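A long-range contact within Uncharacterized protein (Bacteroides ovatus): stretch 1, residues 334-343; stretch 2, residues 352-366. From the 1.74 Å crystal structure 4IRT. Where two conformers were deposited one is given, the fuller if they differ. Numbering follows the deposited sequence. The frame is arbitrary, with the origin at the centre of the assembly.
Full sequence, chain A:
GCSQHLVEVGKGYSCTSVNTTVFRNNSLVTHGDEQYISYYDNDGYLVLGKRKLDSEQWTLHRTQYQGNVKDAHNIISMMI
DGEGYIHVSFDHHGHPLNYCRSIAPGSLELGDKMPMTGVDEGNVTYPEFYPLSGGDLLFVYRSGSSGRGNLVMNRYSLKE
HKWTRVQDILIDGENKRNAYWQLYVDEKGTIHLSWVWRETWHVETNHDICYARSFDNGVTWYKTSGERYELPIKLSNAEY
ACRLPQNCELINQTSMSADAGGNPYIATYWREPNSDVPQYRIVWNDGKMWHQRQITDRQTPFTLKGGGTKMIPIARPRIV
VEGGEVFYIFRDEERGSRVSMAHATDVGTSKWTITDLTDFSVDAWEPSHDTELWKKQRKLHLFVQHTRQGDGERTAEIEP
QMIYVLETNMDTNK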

ATOM      1  N   GLU A 334      10.588  15.866  11.762  1.00 18.24           N
ATOM      2  CA  GLU A 334      11.903  16.008  12.409  1.00 20.25           C
ATOM      3  C   GLU A 334      13.054  16.117  11.429  1.00 19.43           C
ATOM      4  O   GLU A 334      14.126  16.571  11.813  1.00 18.85           O
ATOM      5  CB  GLU A 334      12.230  14.803  13.321  1.00 24.37           C
ATOM      6  CG  GLU A 334      11.527  14.845  14.652  1.00 27.48           C
ATOM      7  CD  GLU A 334      12.128  13.902  15.693  1.00 26.52           C
ATOM      8  OE1 GLU A 334      13.074  13.142  15.412  1.00 28.63           O
ATOM      9  OE2 GLU A 334      11.638  13.930  16.811  1.00 26.37           O
ATOM     10  N   ARG A 335      12.875  15.580  10.217  1.00 16.86           N
ATOM     11  CA  ARG A 335      13.884  15.657   9.169  1.00 16.18           C
ATOM     12  C   ARG A 335      13.465  16.615   8.058  1.00 16.27           C
ATOM     13  O   ARG A 335      13.899  16.481   6.925  1.00 17.20           O
ATOM     14  CB  ARG A 335      14.138  14.269   8.590  1.00 15.28           C
ATOM     15  CG  ARG A 335      14.613  13.265   9.646  1.00 15.38           C
ATOM     16  CD  ARG A 335      15.158  11.963   9.032  1.00 15.81           C
ATOM     17  NE  ARG A 335      16.373  12.188   8.270  1.00 16.33           N
ATOM     18  CZ  ARG A 335      17.604  12.161   8.757  1.00 20.34           C
ATOM     19  NH1 ARG A 335      17.826  11.927  10.048  1.00 21.98           N
ATOM     20  NH2 ARG A 335      18.627  12.400   7.959  1.00 21.63           N
ATOM     21  N   GLY A 336      12.582  17.551   8.357  1.00 14.17           N
ATOM     22  CA  GLY A 336      12.140  18.500   7.335  1.00 14.21           C
ATOM     23  C   GLY A 336      11.172  17.944   6.304  1.00 12.36           C
ATOM     24  O   GLY A 336      11.014  18.523   5.234  1.00 11.83           O
ATOM     25  N   SER A 337      10.513  16.826   6.635  1.00 11.16           N
ATOM     26  CA  SER A 337       9.536  16.189   5.737  1.00 10.79           C
ATOM     27  C   SER A 337      10.125  15.852   4.375  1.00 11.05           C
ATOM     28  O   SER A 337       9.439  15.883   3.345  1.00 10.91           O
ATOM     29  CB  SER A 337       8.242  17.023   5.646  1.00 11.51           C
ATOM     30  OG  SER A 337       7.796  17.360   6.955  1.00 11.41           O
ATOM     31  N   ARG A 338      11.409  15.490   4.368  1.00 11.87           N
ATOM     32  CA  ARG A 338      12.043  14.972   3.163  0.50 12.27           C
ATOM     33  C   ARG A 338      11.611  13.517   2.957  1.00 11.58           C
ATOM     34  O   ARG A 338      10.988  12.911   3.835  1.00 10.83           O
ATOM     35  CB  ARG A 338      13.563  15.111   3.300  0.50 14.14           C
ATOM     36  CG  ARG A 338      13.985  16.587   3.365  0.50 16.55           C
ATOM     37  CD  ARG A 338      15.446  16.774   3.732  0.50 20.47           C
ATOM     38  NE  ARG A 338      15.841  18.181   3.669  0.50 23.08           N
ATOM     39  CZ  ARG A 338      15.874  18.998   4.719  0.50 25.02           C
ATOM     40  NH1 ARG A 338      15.529  18.567   5.929  0.50 22.79           N
ATOM     41  NH2 ARG A 338      16.247  20.255   4.555  0.50 26.80           N
ATOM     42  N   VAL A 339      11.901  12.961   1.788  1.00 10.94           N
ATOM     43  CA  VAL A 339      11.804  11.516   1.626  1.00 10.44           C
ATOM     44  C   VAL A 339      13.020  10.997   2.361  1.00 10.62           C
ATOM     45  O   VAL A 339      14.131  11.461   2.106  1.00 11.40           O
ATOM     46  CB  VAL A 339      11.867  11.076   0.162  1.00 10.75           C
ATOM     47  CG1 VAL A 339      11.869   9.567   0.075  1.00 11.36           C
ATOM     48  CG2 VAL A 339      10.689  11.656  -0.588  1.00 10.50           C
ATOM     49  N   SER A 340      12.825  10.073   3.294  1.00 10.29           N
ATOM     50  CA  SER A 340      13.948   9.540   4.059  1.00 10.67           C
ATOM     51  C   SER A 340      13.996   8.035   3.963  1.00 10.35           C
ATOM     52  O   SER A 340      12.980   7.398   3.625  1.00 10.42           O
ATOM     53  CB  SER A 340      13.867   9.997   5.510  1.00 11.91           C
ATOM     54  OG  SER A 340      13.935  11.424   5.647  1.00 12.59           O
HETATM   55  N   MSE A 341      15.178   7.467   4.241  1.00 10.75           N
HETATM   56  CA  MSE A 341      15.379   6.024   4.219  1.00 11.52           C
HETATM   57  C   MSE A 341      16.182   5.587   5.409  1.00 11.17           C
HETATM   58  O   MSE A 341      17.174   6.220   5.766  1.00 12.93           O
HETATM   59  CB  MSE A 341      16.073   5.537   2.943  1.00 12.17           C
HETATM   60  CG  MSE A 341      16.327   4.028   2.916  1.00 13.67           C
HETATM   61 SE   MSE A 341      16.882   3.581   1.060  0.75 17.79          SE
HETATM   62  CE  MSE A 341      18.702   3.988   1.508  1.00 17.37           C
ATOM     63  N   ALA A 342      15.766   4.479   6.016  1.00 10.72           N
ATOM     64  CA  ALA A 342      16.559   3.797   7.017  1.00 11.30           C
ATOM     65  C   ALA A 342      16.957   2.419   6.488  1.00 11.53           C
ATOM     66  O   ALA A 342      16.159   1.738   5.838  1.00 10.85           O
ATOM     67  CB  ALA A 342      15.792   3.685   8.330  1.00 11.49           C
ATOM     68  N   HIS A 343      18.208   2.047   6.731  1.00 11.30           N
ATOM     69  CA  HIS A 343      18.797   0.857   6.176  1.00 12.32           C
ATOM     70  C   HIS A 343      19.399  -0.001   7.279  1.00 12.34           C
ATOM     71  O   HIS A 343      20.087   0.525   8.165  1.00 13.65           O
ATOM     72  CB  HIS A 343      19.918   1.219   5.203  1.00 13.41           C
ATOM     73  CG  HIS A 343      20.615   0.025   4.657  1.00 15.95           C
ATOM     74  ND1 HIS A 343      21.923  -0.273   4.950  1.00 18.31           N
ATOM     75  CD2 HIS A 343      20.167  -0.986   3.878  1.00 17.93           C
ATOM     76  CE1 HIS A 343      22.265  -1.403   4.354  1.00 19.45           C
ATOM     77  NE2 HIS A 343      21.215  -1.854   3.695  1.00 18.17           N
ATOM     78  N   TRP A 352      20.247   0.981  12.453  1.00 15.27           N
ATOM     79  CA  TRP A 352      19.556   1.497  11.279  1.00 14.41           C
ATOM     80  C   TRP A 352      20.195   2.825  10.912  1.00 17.27           C
ATOM     81  O   TRP A 352      20.184   3.739  11.731  1.00 20.82           O
ATOM     82  CB  TRP A 352      18.081   1.682  11.634  1.00 13.74           C
ATOM     83  CG  TRP A 352      17.391   0.376  11.883  1.00 12.42           C
ATOM     84  CD1 TRP A 352      17.340  -0.304  13.057  1.00 12.73           C
ATOM     85  CD2 TRP A 352      16.653  -0.408  10.928  1.00 12.23           C
ATOM     86  NE1 TRP A 352      16.648  -1.482  12.886  1.00 13.38           N
ATOM     87  CE2 TRP A 352      16.190  -1.552  11.598  1.00 12.26           C
ATOM     88  CE3 TRP A 352      16.352  -0.251   9.572  1.00 11.87           C
ATOM     89  CZ2 TRP A 352      15.453  -2.550  10.960  1.00 12.18           C
ATOM     90  CZ3 TRP A 352      15.613  -1.220   8.942  1.00 11.84           C
ATOM     91  CH2 TRP A 352      15.163  -2.364   9.635  1.00 12.47           C
ATOM     92  N   THR A 353      20.780   2.933   9.716  1.00 15.97           N
ATOM     93  CA  THR A 353      21.382   4.179   9.256  0.50 15.59           C
ATOM     94  C   THR A 353      20.354   4.979   8.443  1.00 16.44           C
ATOM     95  O   THR A 353      19.652   4.414   7.589  1.00 14.72           O
ATOM     96  CB  THR A 353      22.645   3.917   8.431  0.50 15.53           C
ATOM     97  OG1 THR A 353      22.296   3.258   7.219  0.50 15.24           O
ATOM     98  CG2 THR A 353      23.635   3.064   9.215  0.50 15.14           C
ATOM     99  N   ILE A 354      20.250   6.271   8.734  1.00 15.80           N
ATOM    100  CA  ILE A 354      19.223   7.113   8.135  1.00 16.54           C
ATOM    101  C   ILE A 354      19.864   8.043   7.155  1.00 17.44           C
ATOM    102  O   ILE A 354      20.877   8.654   7.453  1.00 16.72           O
ATOM    103  CB  ILE A 354      18.504   8.001   9.163  1.00 18.85           C
ATOM    104  CG1 ILE A 354      18.198   7.227  10.428  1.00 20.41           C
ATOM    105  CG2 ILE A 354      17.240   8.607   8.556  1.00 18.53           C
ATOM    106  CD1 ILE A 354      17.330   6.034  10.179  1.00 20.79           C
ATOM    107  N   THR A 355      19.230   8.168   5.998  1.00 16.31           N
ATOM    108  CA  THR A 355      19.634   9.141   5.004  1.00 15.98           C
ATOM    109  C   THR A 355      18.373   9.812   4.441  1.00 15.28           C
ATOM    110  O   THR A 355      17.263   9.290   4.575  1.00 14.45           O
ATOM    111  CB  THR A 355      20.419   8.501   3.854  1.00 17.40           C
ATOM    112  OG1 THR A 355      19.659   7.439   3.256  1.00 17.24           O
ATOM    113  CG2 THR A 355      21.790   7.962   4.316  1.00 17.82           C
ATOM    114  N   ASP A 356      18.562  10.971   3.825  1.00 13.72           N
ATOM    115  CA  ASP A 356      17.478  11.642   3.135  1.00 14.67           C
ATOM    116  C   ASP A 356      17.661  11.423   1.649  1.00 14.55           C
ATOM    117  O   ASP A 356      18.767  11.598   1.134  1.00 15.80           O
ATOM    118  CB  ASP A 356      17.493  13.144   3.468  1.00 14.66           C
ATOM    119  CG  ASP A 356      17.186  13.422   4.933  1.00 15.26           C
ATOM    120  OD1 ASP A 356      16.332  12.717   5.537  1.00 14.30           O
ATOM    121  OD2 ASP A 356      17.829  14.331   5.519  1.00 16.65           O
ATOM    122  N   LEU A 357      16.588  11.063   0.971  1.00 12.75           N
ATOM    123  CA  LEU A 357      16.624  10.801  -0.465  1.00 12.72           C
ATOM    124  C   LEU A 357      16.275  12.051  -1.291  1.00 14.26           C
ATOM    125  O   LEU A 357      16.604  12.097  -2.467  1.00 14.63           O
ATOM    126  CB  LEU A 357      15.699   9.648  -0.836  1.00 12.25           C
ATOM    127  CG  LEU A 357      15.862   8.354  -0.055  1.00 12.98           C
ATOM    128  CD1 LEU A 357      14.964   7.267  -0.596  1.00 14.02           C
ATOM    129  CD2 LEU A 357      17.299   7.886  -0.065  1.00 14.90           C
ATOM    130  N   THR A 358      15.603  13.038  -0.684  1.00 14.72           N
ATOM    131  CA  THR A 358      15.379  14.329  -1.310  1.00 13.57           C
ATOM    132  C   THR A 358      15.962  15.425  -0.432  1.00 14.71           C
ATOM    133  O   THR A 358      16.080  15.272   0.780  1.00 15.55           O
ATOM    134  CB  THR A 358      13.883  14.644  -1.545  1.00 12.83           C
ATOM    135  OG1 THR A 358      13.147  14.653  -0.311  1.00 11.40           O
ATOM    136  CG2 THR A 358      13.246  13.650  -2.542  1.00 12.02           C
ATOM    137  N   ASP A 359      16.338  16.531  -1.054  1.00 15.92           N
ATOM    138  CA  ASP A 359      16.835  17.670  -0.294  0.50 17.52           C
ATOM    139  C   ASP A 359      15.707  18.652   0.005  1.00 17.93           C
ATOM    140  O   ASP A 359      15.922  19.643   0.691  1.00 19.98           O
ATOM    141  CB  ASP A 359      18.021  18.351  -1.005  0.50 19.17           C
ATOM    142  CG  ASP A 359      17.651  18.988  -2.340  0.50 20.75           C
ATOM    143  OD1 ASP A 359      16.460  19.247  -2.601  0.50 20.61           O
ATOM    144  OD2 ASP A 359      18.585  19.251  -3.133  0.50 24.80           O
ATOM    145  N   PHE A 360      14.520  18.364  -0.518  1.00 14.55           N
ATOM    146  CA  PHE A 360      13.327  19.207  -0.343  1.00 13.38           C
ATOM    147  C   PHE A 360      12.210  18.475   0.400  1.00 12.27           C
ATOM    148  O   PHE A 360      12.128  17.250   0.370  1.00 11.50           O
ATOM    149  CB  PHE A 360      12.782  19.722  -1.712  1.00 13.19           C
ATOM    150  CG  PHE A 360      12.450  18.635  -2.689  1.00 13.34           C
ATOM    151  CD1 PHE A 360      11.209  18.033  -2.710  1.00 13.05           C
ATOM    152  CD2 PHE A 360      13.419  18.190  -3.601  1.00 13.86           C
ATOM    153  CE1 PHE A 360      10.905  17.027  -3.621  1.00 13.51           C
ATOM    154  CE2 PHE A 360      13.129  17.177  -4.517  1.00 13.35           C
ATOM    155  CZ  PHE A 360      11.862  16.590  -4.522  1.00 13.54           C
ATOM    156  N   SER A 361      11.337  19.254   1.024  1.00 11.55           N
ATOM    157  CA  SER A 361      10.151  18.736   1.729  1.00 11.32           C
ATOM    158  C   SER A 361       9.096  18.280   0.755  1.00 10.72           C
ATOM    159  O   SER A 361       8.801  18.976  -0.216  1.00 11.03           O
ATOM    160  CB  SER A 361       9.524  19.834   2.590  1.00 11.73           C
ATOM    161  OG  SER A 361       8.250  19.445   3.040  1.00 11.21           O
ATOM    162  N   VAL A 362       8.515  17.131   1.024  1.00  9.71           N
ATOM    163  CA  VAL A 362       7.350  16.630   0.298  1.00  9.80           C
ATOM    164  C   VAL A 362       6.087  16.681   1.157  1.00  9.58           C
ATOM    165  O   VAL A 362       5.045  16.143   0.769  1.00  9.15           O
ATOM    166  CB  VAL A 362       7.583  15.200  -0.250  1.00  9.58           C
ATOM    167  CG1 VAL A 362       8.503  15.234  -1.457  1.00 10.31           C
ATOM    168  CG2 VAL A 362       8.134  14.256   0.828  1.00  9.80           C
ATOM    169  N   ASP A 363       6.207  17.344   2.317  1.00 10.21           N
ATOM    170  CA  ASP A 363       5.131  17.608   3.268  1.00 10.85           C
ATOM    171  C   ASP A 363       4.247  16.387   3.608  1.00 11.01           C
ATOM    172  O   ASP A 363       4.688  15.508   4.342  1.00 12.02           O
ATOM    173  CB  ASP A 363       4.315  18.819   2.809  1.00 11.47           C
ATOM    174  CG  ASP A 363       3.337  19.315   3.866  1.00 14.18           C
ATOM    175  OD1 ASP A 363       3.537  19.078   5.072  1.00 16.04           O
ATOM    176  OD2 ASP A 363       2.372  19.968   3.504  1.00 14.92           O
ATOM    177  N   ALA A 364       3.038  16.309   3.052  1.00 10.94           N
ATOM    178  CA  ALA A 364       2.065  15.246   3.437  1.00 10.53           C
ATOM    179  C   ALA A 364       2.253  13.921   2.707  1.00  9.93           C
ATOM    180  O   ALA A 364       1.511  12.961   2.945  1.00  9.34           O
ATOM    181  CB  ALA A 364       0.658  15.751   3.213  1.00 12.54           C
ATOM    182  N   TRP A 365       3.213  13.878   1.801  1.00  9.66           N
ATOM    183  CA  TRP A 365       3.555  12.668   1.057  1.00  9.29           C
ATOM    184  C   TRP A 365       3.750  11.449   1.978  1.00  9.10           C
ATOM    185  O   TRP A 365       4.321  11.566   3.081  1.00  8.27           O
ATOM    186  CB  TRP A 365       4.851  12.911   0.279  1.00  9.59           C
ATOM    187  CG  TRP A 365       5.479  11.728  -0.422  1.00  8.82           C
ATOM    188  CD1 TRP A 365       5.268  11.372  -1.704  1.00  8.66           C
ATOM    189  CD2 TRP A 365       6.477  10.828   0.080  1.00  9.00           C
ATOM    190  NE1 TRP A 365       6.016  10.294  -2.032  1.00  9.92           N
ATOM    191  CE2 TRP A 365       6.778   9.934  -0.957  1.00  8.61           C
ATOM    192  CE3 TRP A 365       7.111  10.657   1.316  1.00  8.72           C
ATOM    193  CZ2 TRP A 365       7.705   8.914  -0.821  1.00  8.83           C
ATOM    194  CZ3 TRP A 365       8.030   9.625   1.452  1.00  8.44           C
ATOM    195  CH2 TRP A 365       8.332   8.787   0.380  1.00  8.37           C
ATOM    196  N   GLU A 366       3.203  10.321   1.523  1.00  9.12           N
ATOM    197  CA  GLU A 366       3.593   9.025   1.992  1.00  8.52           C
ATOM    198  C   GLU A 366       4.142   8.204   0.839  1.00  8.46           C
ATOM    199  O   GLU A 366       3.764   8.398  -0.325  1.00  8.80           O
ATOM    200  CB  GLU A 366       2.427   8.293   2.641  1.00  8.68           C
ATOM    201  CG  GLU A 366       1.708   9.026   3.760  1.00  9.51           C
ATOM    202  CD  GLU A 366       0.616   8.171   4.374  1.00  9.83           C
ATOM    203  OE1 GLU A 366      -0.329   7.774   3.649  1.00  9.58           O
ATOM    204  OE2 GLU A 366       0.677   7.928   5.592  1.00 10.02           O
TER
HETATM  205  O   HOH W   1      17.013  16.112   7.359  1.00 20.11           O
HETATM  206  O   HOH W   2       5.553  16.072   7.625  1.00 30.44           O
HETATM  207  O   HOH W   3      23.405   0.431   7.128  1.00 20.68           O

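Residues 340-343 and 353-356 pair as antiparallel strands, their axes 4.6 Å apart at closest approach. Met 341 and Thr 355 form a hydrogen-bonded pair, with Met 341 N to Thr 355 O and Thr 355 N to Met 341 O both 2.8 Å; His 343 and Thr 353 repeat the pattern, N to O 2.9 Å each way. Beyond the ladder, Leu 357 N donates to Val 339 O (2.7 Å) and Val 362 N to Ser 337 O (2.8 Å). Between these two bonds Val 339 N turns instead to a side chain, Thr 358 OG1, at 3.0 Å; that hydroxyl in turn donates to Phe 360 O, so one threonine serves both stretches.

Side chains alternate between the sheet faces. Asp 356 shares its face with Ser 340 and accepts from Ser 340 OG at OD1 (2.7 Å). The same OD1 takes Arg 335 NE at 2.8 Å in a salt bridge, giving the buried serine hydroxyl and the arginine a common charged acceptor. Ile 354 CG2 lies over one face of that guanidinium, 3.6 Å from Arg 335 CZ. Compact Ala 342 leaves room for Ile 354, CB to CD1 3.4 Å.

Val 339, buried, suits an apolar pocket: Val 339 CG1 touches both Leu 357 CD1 (3.9 Å) and Trp 365 CH2 (3.6 Å), and its CG2 lies over the face of the six-membered ring of Trp 365, 3.9 Å from the centroid.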